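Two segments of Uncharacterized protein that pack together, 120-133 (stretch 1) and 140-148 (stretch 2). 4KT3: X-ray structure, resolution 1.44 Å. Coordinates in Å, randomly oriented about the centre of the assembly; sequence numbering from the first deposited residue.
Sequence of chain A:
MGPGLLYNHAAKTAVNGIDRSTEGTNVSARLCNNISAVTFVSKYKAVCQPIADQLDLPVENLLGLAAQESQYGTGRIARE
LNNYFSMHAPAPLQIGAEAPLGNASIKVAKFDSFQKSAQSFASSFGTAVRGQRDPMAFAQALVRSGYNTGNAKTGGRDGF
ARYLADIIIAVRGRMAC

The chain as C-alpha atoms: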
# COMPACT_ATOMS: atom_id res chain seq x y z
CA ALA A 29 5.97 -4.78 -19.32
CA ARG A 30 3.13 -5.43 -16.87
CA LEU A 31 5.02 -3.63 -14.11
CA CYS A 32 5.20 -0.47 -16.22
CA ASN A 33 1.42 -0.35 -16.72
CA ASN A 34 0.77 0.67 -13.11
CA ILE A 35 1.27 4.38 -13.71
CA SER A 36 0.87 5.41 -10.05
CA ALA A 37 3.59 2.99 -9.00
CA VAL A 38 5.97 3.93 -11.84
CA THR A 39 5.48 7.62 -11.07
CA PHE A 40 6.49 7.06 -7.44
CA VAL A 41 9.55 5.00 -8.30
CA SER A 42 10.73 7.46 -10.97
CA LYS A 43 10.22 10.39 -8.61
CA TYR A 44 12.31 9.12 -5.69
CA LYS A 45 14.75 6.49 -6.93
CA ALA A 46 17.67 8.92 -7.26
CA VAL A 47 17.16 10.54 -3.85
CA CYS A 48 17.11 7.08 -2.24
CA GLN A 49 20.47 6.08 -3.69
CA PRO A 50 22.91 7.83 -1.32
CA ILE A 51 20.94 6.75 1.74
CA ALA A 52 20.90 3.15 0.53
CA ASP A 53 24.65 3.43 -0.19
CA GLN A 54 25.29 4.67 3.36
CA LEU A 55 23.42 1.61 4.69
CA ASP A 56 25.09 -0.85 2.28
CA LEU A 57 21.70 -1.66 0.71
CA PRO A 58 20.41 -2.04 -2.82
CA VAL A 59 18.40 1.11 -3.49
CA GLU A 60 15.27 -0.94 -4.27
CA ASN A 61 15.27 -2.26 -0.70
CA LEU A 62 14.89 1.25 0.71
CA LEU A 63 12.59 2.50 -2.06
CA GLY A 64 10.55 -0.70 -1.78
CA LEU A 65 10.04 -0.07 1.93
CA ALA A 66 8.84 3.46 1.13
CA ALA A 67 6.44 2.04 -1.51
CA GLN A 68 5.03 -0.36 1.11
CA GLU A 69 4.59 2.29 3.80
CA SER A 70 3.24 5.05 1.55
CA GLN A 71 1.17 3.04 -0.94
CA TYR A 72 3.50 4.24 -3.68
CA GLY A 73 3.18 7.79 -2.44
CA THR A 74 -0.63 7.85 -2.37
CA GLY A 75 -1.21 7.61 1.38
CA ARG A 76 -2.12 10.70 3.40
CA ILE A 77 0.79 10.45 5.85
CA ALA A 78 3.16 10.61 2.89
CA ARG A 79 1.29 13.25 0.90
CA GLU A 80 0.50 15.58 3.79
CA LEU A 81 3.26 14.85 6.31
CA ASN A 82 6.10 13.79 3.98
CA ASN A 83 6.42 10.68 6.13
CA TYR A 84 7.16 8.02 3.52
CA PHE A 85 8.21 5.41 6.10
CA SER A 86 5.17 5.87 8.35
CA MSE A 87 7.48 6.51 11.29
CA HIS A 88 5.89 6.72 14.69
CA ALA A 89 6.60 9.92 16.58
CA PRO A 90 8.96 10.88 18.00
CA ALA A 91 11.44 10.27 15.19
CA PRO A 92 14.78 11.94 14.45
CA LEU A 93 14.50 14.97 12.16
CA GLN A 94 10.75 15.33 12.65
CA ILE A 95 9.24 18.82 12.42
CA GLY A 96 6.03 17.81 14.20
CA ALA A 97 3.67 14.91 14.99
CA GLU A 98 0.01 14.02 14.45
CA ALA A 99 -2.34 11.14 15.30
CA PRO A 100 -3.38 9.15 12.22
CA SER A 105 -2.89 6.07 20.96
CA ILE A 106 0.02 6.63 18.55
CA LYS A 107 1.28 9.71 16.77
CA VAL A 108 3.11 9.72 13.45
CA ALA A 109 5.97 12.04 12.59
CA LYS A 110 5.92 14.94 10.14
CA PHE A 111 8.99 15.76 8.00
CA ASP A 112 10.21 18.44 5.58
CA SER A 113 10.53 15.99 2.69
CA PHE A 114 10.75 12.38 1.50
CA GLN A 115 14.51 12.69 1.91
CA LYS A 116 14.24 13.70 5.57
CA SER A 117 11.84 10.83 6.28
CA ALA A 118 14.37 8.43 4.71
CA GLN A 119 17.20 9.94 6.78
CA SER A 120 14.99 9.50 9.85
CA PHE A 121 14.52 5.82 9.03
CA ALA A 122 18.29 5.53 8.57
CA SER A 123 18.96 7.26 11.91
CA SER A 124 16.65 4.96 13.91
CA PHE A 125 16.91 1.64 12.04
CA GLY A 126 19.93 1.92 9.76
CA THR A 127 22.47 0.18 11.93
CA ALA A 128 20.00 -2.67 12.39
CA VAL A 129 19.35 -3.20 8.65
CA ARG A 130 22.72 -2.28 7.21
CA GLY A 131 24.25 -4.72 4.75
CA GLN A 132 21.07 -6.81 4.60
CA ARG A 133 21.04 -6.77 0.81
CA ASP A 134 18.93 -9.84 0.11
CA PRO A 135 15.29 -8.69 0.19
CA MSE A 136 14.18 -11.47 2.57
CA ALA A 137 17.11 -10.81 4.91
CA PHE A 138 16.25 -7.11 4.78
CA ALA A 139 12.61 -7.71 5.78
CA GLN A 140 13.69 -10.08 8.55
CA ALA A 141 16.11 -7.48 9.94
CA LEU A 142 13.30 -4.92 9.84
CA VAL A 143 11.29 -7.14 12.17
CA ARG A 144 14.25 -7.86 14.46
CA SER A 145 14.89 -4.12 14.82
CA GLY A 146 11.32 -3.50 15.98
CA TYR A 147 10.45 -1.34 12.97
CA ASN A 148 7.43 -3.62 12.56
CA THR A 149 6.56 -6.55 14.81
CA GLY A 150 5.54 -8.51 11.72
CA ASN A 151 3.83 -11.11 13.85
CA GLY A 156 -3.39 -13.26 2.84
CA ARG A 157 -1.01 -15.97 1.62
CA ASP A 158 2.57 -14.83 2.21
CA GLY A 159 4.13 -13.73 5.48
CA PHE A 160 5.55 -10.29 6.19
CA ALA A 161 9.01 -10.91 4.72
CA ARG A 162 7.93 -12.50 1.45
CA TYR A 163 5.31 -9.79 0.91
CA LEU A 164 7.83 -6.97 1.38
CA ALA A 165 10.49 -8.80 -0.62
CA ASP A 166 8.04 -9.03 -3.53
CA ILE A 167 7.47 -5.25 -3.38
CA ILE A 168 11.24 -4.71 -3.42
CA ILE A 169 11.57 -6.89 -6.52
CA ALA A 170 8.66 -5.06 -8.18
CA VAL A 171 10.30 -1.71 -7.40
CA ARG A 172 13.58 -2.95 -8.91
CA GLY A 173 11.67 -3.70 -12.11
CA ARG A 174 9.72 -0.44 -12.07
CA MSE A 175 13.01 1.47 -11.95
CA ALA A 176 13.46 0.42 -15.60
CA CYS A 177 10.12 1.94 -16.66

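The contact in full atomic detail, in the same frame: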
# COMPACT_ATOMS: atom_id res chain seq x y z
N SER A 120 15.52 9.83 8.54
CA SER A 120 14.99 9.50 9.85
C SER A 120 14.99 7.99 10.04
O SER A 120 15.46 7.47 11.08
CB SER A 120 13.58 10.05 9.99
OG SER A 120 13.08 9.84 11.29
N PHE A 121 14.47 7.28 9.05
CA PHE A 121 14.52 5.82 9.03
C PHE A 121 15.96 5.33 9.22
O PHE A 121 16.22 4.46 10.05
CB PHE A 121 13.95 5.25 7.72
CG PHE A 121 14.21 3.79 7.56
CD1 PHE A 121 13.43 2.86 8.23
CD2 PHE A 121 15.28 3.35 6.82
CE1 PHE A 121 13.71 1.51 8.13
CE2 PHE A 121 15.56 2.01 6.72
CZ PHE A 121 14.77 1.09 7.38
N ALA A 122 16.89 5.92 8.48
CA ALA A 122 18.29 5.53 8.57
C ALA A 122 18.85 5.77 9.97
O ALA A 122 19.61 4.95 10.49
CB ALA A 122 19.10 6.30 7.54
N SER A 123 18.50 6.91 10.57
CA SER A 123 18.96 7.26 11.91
C SER A 123 18.49 6.22 12.95
O SER A 123 19.29 5.75 13.78
CB SER A 123 18.44 8.67 12.27
OG SER A 123 18.96 9.12 13.51
N SER A 124 17.22 5.85 12.90
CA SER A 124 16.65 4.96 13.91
C SER A 124 16.92 3.48 13.64
O SER A 124 17.08 2.71 14.60
CB SER A 124 15.13 5.17 13.99
OG SER A 124 14.82 6.44 14.51
N PHE A 125 16.92 3.07 12.38
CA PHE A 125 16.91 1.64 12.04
C PHE A 125 18.06 1.21 11.12
O PHE A 125 18.19 0.04 10.79
CB PHE A 125 15.55 1.28 11.40
CG PHE A 125 14.40 1.47 12.35
CD1 PHE A 125 14.19 0.57 13.37
CD2 PHE A 125 13.58 2.58 12.25
CE1 PHE A 125 13.17 0.75 14.26
CE2 PHE A 125 12.55 2.76 13.14
CZ PHE A 125 12.35 1.85 14.16
N GLY A 126 18.90 2.17 10.75
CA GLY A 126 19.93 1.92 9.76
C GLY A 126 20.94 0.90 10.23
O GLY A 126 21.29 -0.03 9.50
N THR A 127 21.42 1.06 11.45
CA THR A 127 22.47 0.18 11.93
C THR A 127 21.91 -1.24 11.99
O THR A 127 22.60 -2.20 11.66
CB THR A 127 23.00 0.67 13.30
OG1 THR A 127 23.59 1.96 13.12
CG2 THR A 127 24.04 -0.26 13.86
N ALA A 128 20.64 -1.36 12.32
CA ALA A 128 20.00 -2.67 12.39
C ALA A 128 19.82 -3.36 11.03
O ALA A 128 19.92 -4.58 10.93
CB ALA A 128 18.67 -2.57 13.12
N VAL A 129 19.58 -2.60 9.97
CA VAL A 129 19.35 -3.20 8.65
C VAL A 129 20.56 -3.13 7.72
O VAL A 129 20.51 -3.65 6.61
CB VAL A 129 18.16 -2.56 7.91
CG1 VAL A 129 16.88 -2.75 8.70
CG2 VAL A 129 18.43 -1.09 7.61
N ARG A 130 21.65 -2.50 8.16
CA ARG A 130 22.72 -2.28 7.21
C ARG A 130 23.34 -3.58 6.71
O ARG A 130 23.51 -4.55 7.44
CB ARG A 130 23.76 -1.30 7.75
CG ARG A 130 24.51 -1.76 8.94
CD ARG A 130 25.72 -0.84 9.24
NE ARG A 130 26.59 -0.76 8.07
CZ ARG A 130 26.66 0.26 7.22
NH1 ARG A 130 27.47 0.19 6.18
NH2 ARG A 130 25.95 1.37 7.41
N GLY A 131 23.64 -3.59 5.42
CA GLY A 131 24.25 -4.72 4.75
C GLY A 131 23.31 -5.88 4.48
O GLY A 131 23.75 -6.92 4.00
N GLN A 132 22.03 -5.73 4.81
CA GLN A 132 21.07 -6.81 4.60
C GLN A 132 20.52 -6.64 3.18
O GLN A 132 19.43 -6.11 2.98
CB GLN A 132 19.95 -6.74 5.63
CG GLN A 132 20.45 -6.79 7.06
CD GLN A 132 20.94 -8.16 7.47
OE1 GLN A 132 20.72 -9.16 6.79
NE2 GLN A 132 21.59 -8.21 8.62
N ARG A 133 21.30 -7.09 2.20
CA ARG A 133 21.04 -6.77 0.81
C ARG A 133 19.97 -7.66 0.20
O ARG A 133 19.15 -7.20 -0.61
CB ARG A 133 22.34 -6.83 -0.01
CG ARG A 133 23.42 -5.90 0.53
CD ARG A 133 24.67 -5.89 -0.37
NE ARG A 133 24.37 -5.37 -1.71
CZ ARG A 133 24.34 -4.08 -2.04
NH1 ARG A 133 24.60 -3.14 -1.15
NH2 ARG A 133 24.06 -3.72 -3.29
N GLN A 140 13.50 -9.42 7.26
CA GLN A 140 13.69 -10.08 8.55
C GLN A 140 14.42 -9.17 9.55
O GLN A 140 14.09 -9.15 10.74
CB GLN A 140 14.41 -11.41 8.37
CG GLN A 140 13.55 -12.46 7.64
CD GLN A 140 14.37 -13.52 6.93
OE1 GLN A 140 15.61 -13.48 6.92
NE2 GLN A 140 13.69 -14.48 6.31
N ALA A 141 15.39 -8.40 9.08
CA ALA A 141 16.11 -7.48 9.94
C ALA A 141 15.20 -6.35 10.40
O ALA A 141 15.32 -5.84 11.52
CB ALA A 141 17.33 -6.92 9.21
N LEU A 142 14.28 -5.96 9.52
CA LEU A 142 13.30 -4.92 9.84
C LEU A 142 12.48 -5.35 11.05
O LEU A 142 12.25 -4.56 11.97
CB LEU A 142 12.38 -4.72 8.63
CG LEU A 142 11.97 -3.31 8.24
CD1 LEU A 142 13.12 -2.33 8.30
CD2 LEU A 142 11.38 -3.38 6.84
N VAL A 143 12.04 -6.59 11.04
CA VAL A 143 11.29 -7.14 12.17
C VAL A 143 12.14 -7.25 13.44
O VAL A 143 11.67 -6.93 14.53
CB VAL A 143 10.71 -8.51 11.83
CG1 VAL A 143 10.12 -9.15 13.07
CG2 VAL A 143 9.66 -8.36 10.75
N ARG A 144 13.37 -7.72 13.30
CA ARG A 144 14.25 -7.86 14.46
C ARG A 144 14.51 -6.52 15.14
O ARG A 144 14.63 -6.44 16.37
CB ARG A 144 15.59 -8.47 14.04
CG ARG A 144 15.62 -9.99 14.12
CD ARG A 144 17.03 -10.54 14.18
NE ARG A 144 17.90 -9.93 13.17
CZ ARG A 144 17.90 -10.26 11.88
NH1 ARG A 144 17.09 -11.19 11.40
NH2 ARG A 144 18.73 -9.64 11.06
N SER A 145 14.58 -5.46 14.34
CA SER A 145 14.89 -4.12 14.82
C SER A 145 13.71 -3.48 15.55
O SER A 145 13.88 -2.46 16.19
CB SER A 145 15.29 -3.22 13.65
OG SER A 145 14.18 -2.89 12.84
N GLY A 146 12.53 -4.08 15.42
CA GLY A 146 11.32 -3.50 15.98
C GLY A 146 10.65 -2.43 15.12
O GLY A 146 9.72 -1.78 15.56
N TYR A 147 11.13 -2.24 13.89
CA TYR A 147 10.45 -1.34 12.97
C TYR A 147 8.98 -1.74 12.82
O TYR A 147 8.07 -0.91 12.93
CB TYR A 147 11.16 -1.36 11.61
CG TYR A 147 10.48 -0.52 10.55
CD1 TYR A 147 9.58 -1.08 9.65
CD2 TYR A 147 10.73 0.83 10.45
CE1 TYR A 147 8.97 -0.30 8.66
CE2 TYR A 147 10.12 1.62 9.49
CZ TYR A 147 9.26 1.05 8.59
OH TYR A 147 8.64 1.82 7.63
N ASN A 148 8.76 -3.02 12.52
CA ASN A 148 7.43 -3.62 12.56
C ASN A 148 7.58 -4.89 13.38
O ASN A 148 8.65 -5.50 13.38
CB ASN A 148 6.94 -4.04 11.16
CG ASN A 148 6.47 -2.88 10.31
OD1 ASN A 148 6.29 -1.74 10.74
ND2 ASN A 148 6.22 -3.20 9.08
O HOH W 1 17.85 -6.07 12.96
O HOH W 2 19.69 -7.34 12.21
O HOH W 3 18.45 -10.47 8.39

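The apolar centre is an aromatic cluster built around Y147, whose CA-to-CB bond points toward stretch 1 and whose ring meets two phenylalanines one helical turn apart. Its edge is directed at the face of F125, with centroids 5.3 Å apart and planes at 90°; F125 CE2 and Y147 CD2 lie 3.8 Å apart. Y147 CB sits 4.1 Å from the centroid of the F125 ring and 17° off the ring normal, a CH-pi contact over the same ring. F121 in turn offers its edge to the face of Y147 in an offset arrangement, with centroids 5.5 Å apart, planes at 86° and F121 CD1 3.8 Å from Y147 CE2. Although the CA-to-CB bond of F121 runs sideways, its t rotamer brings the ring end nearer to stretch 2.

Aliphatic groups extend this centre. L142 CD1 is 3.9 Å from F121 CE1 and 3.8 Å from V129 CG1, so one methyl touches both a ring edge and a branched side chain. The side chains of F121, V129, L142 and Y147 are all buried. A141 suits the close approach of the backbones, where its CA lies 5.5 Å from V129 CA: its small CB packs 4.2 Å from V129 CG1, 3.8 Å from Q132 CG and 3.9 Å from A128 O. The helix axes themselves approach to 9.1 Å at 120°.

Farther out, A128 CB meets S145 CB at 3.5 Å, a tight fit between two small residues. S145, in the p rotamer, donates from OG to L142 O at 2.7 Å, satisfying its hydroxyl within its own stretch while OG lies 3.5 Å from F125 CD1. The next residue, G146, has phi 83° in a Schellman motif; a CB there would be jammed against the preceding carbonyl O, which by itself calls for glycine. This turn leads the chain into Y147, whose N lies 3.6 Å from F125 CE1.

No direct hydrogen bond crosses the contact, and the polar edge is joined through water. Water 1 donates to A128 O (3.3 Å) and A141 O (2.9 Å), linking the two backbones. The long side chain of R144 starts sideways, but its end comes nearer to stretch 1. R144 NH2 donates to water 2 at 2.7 Å, which donates to A128 O at 3.1 Å, and to water 3 at 2.8 Å, which makes a weak bond to Q132 OE1 at 3.1 Å. Q132 thus combines an apolar CG against A141 with a hydrated amide. The two stretches together bury 417 Å².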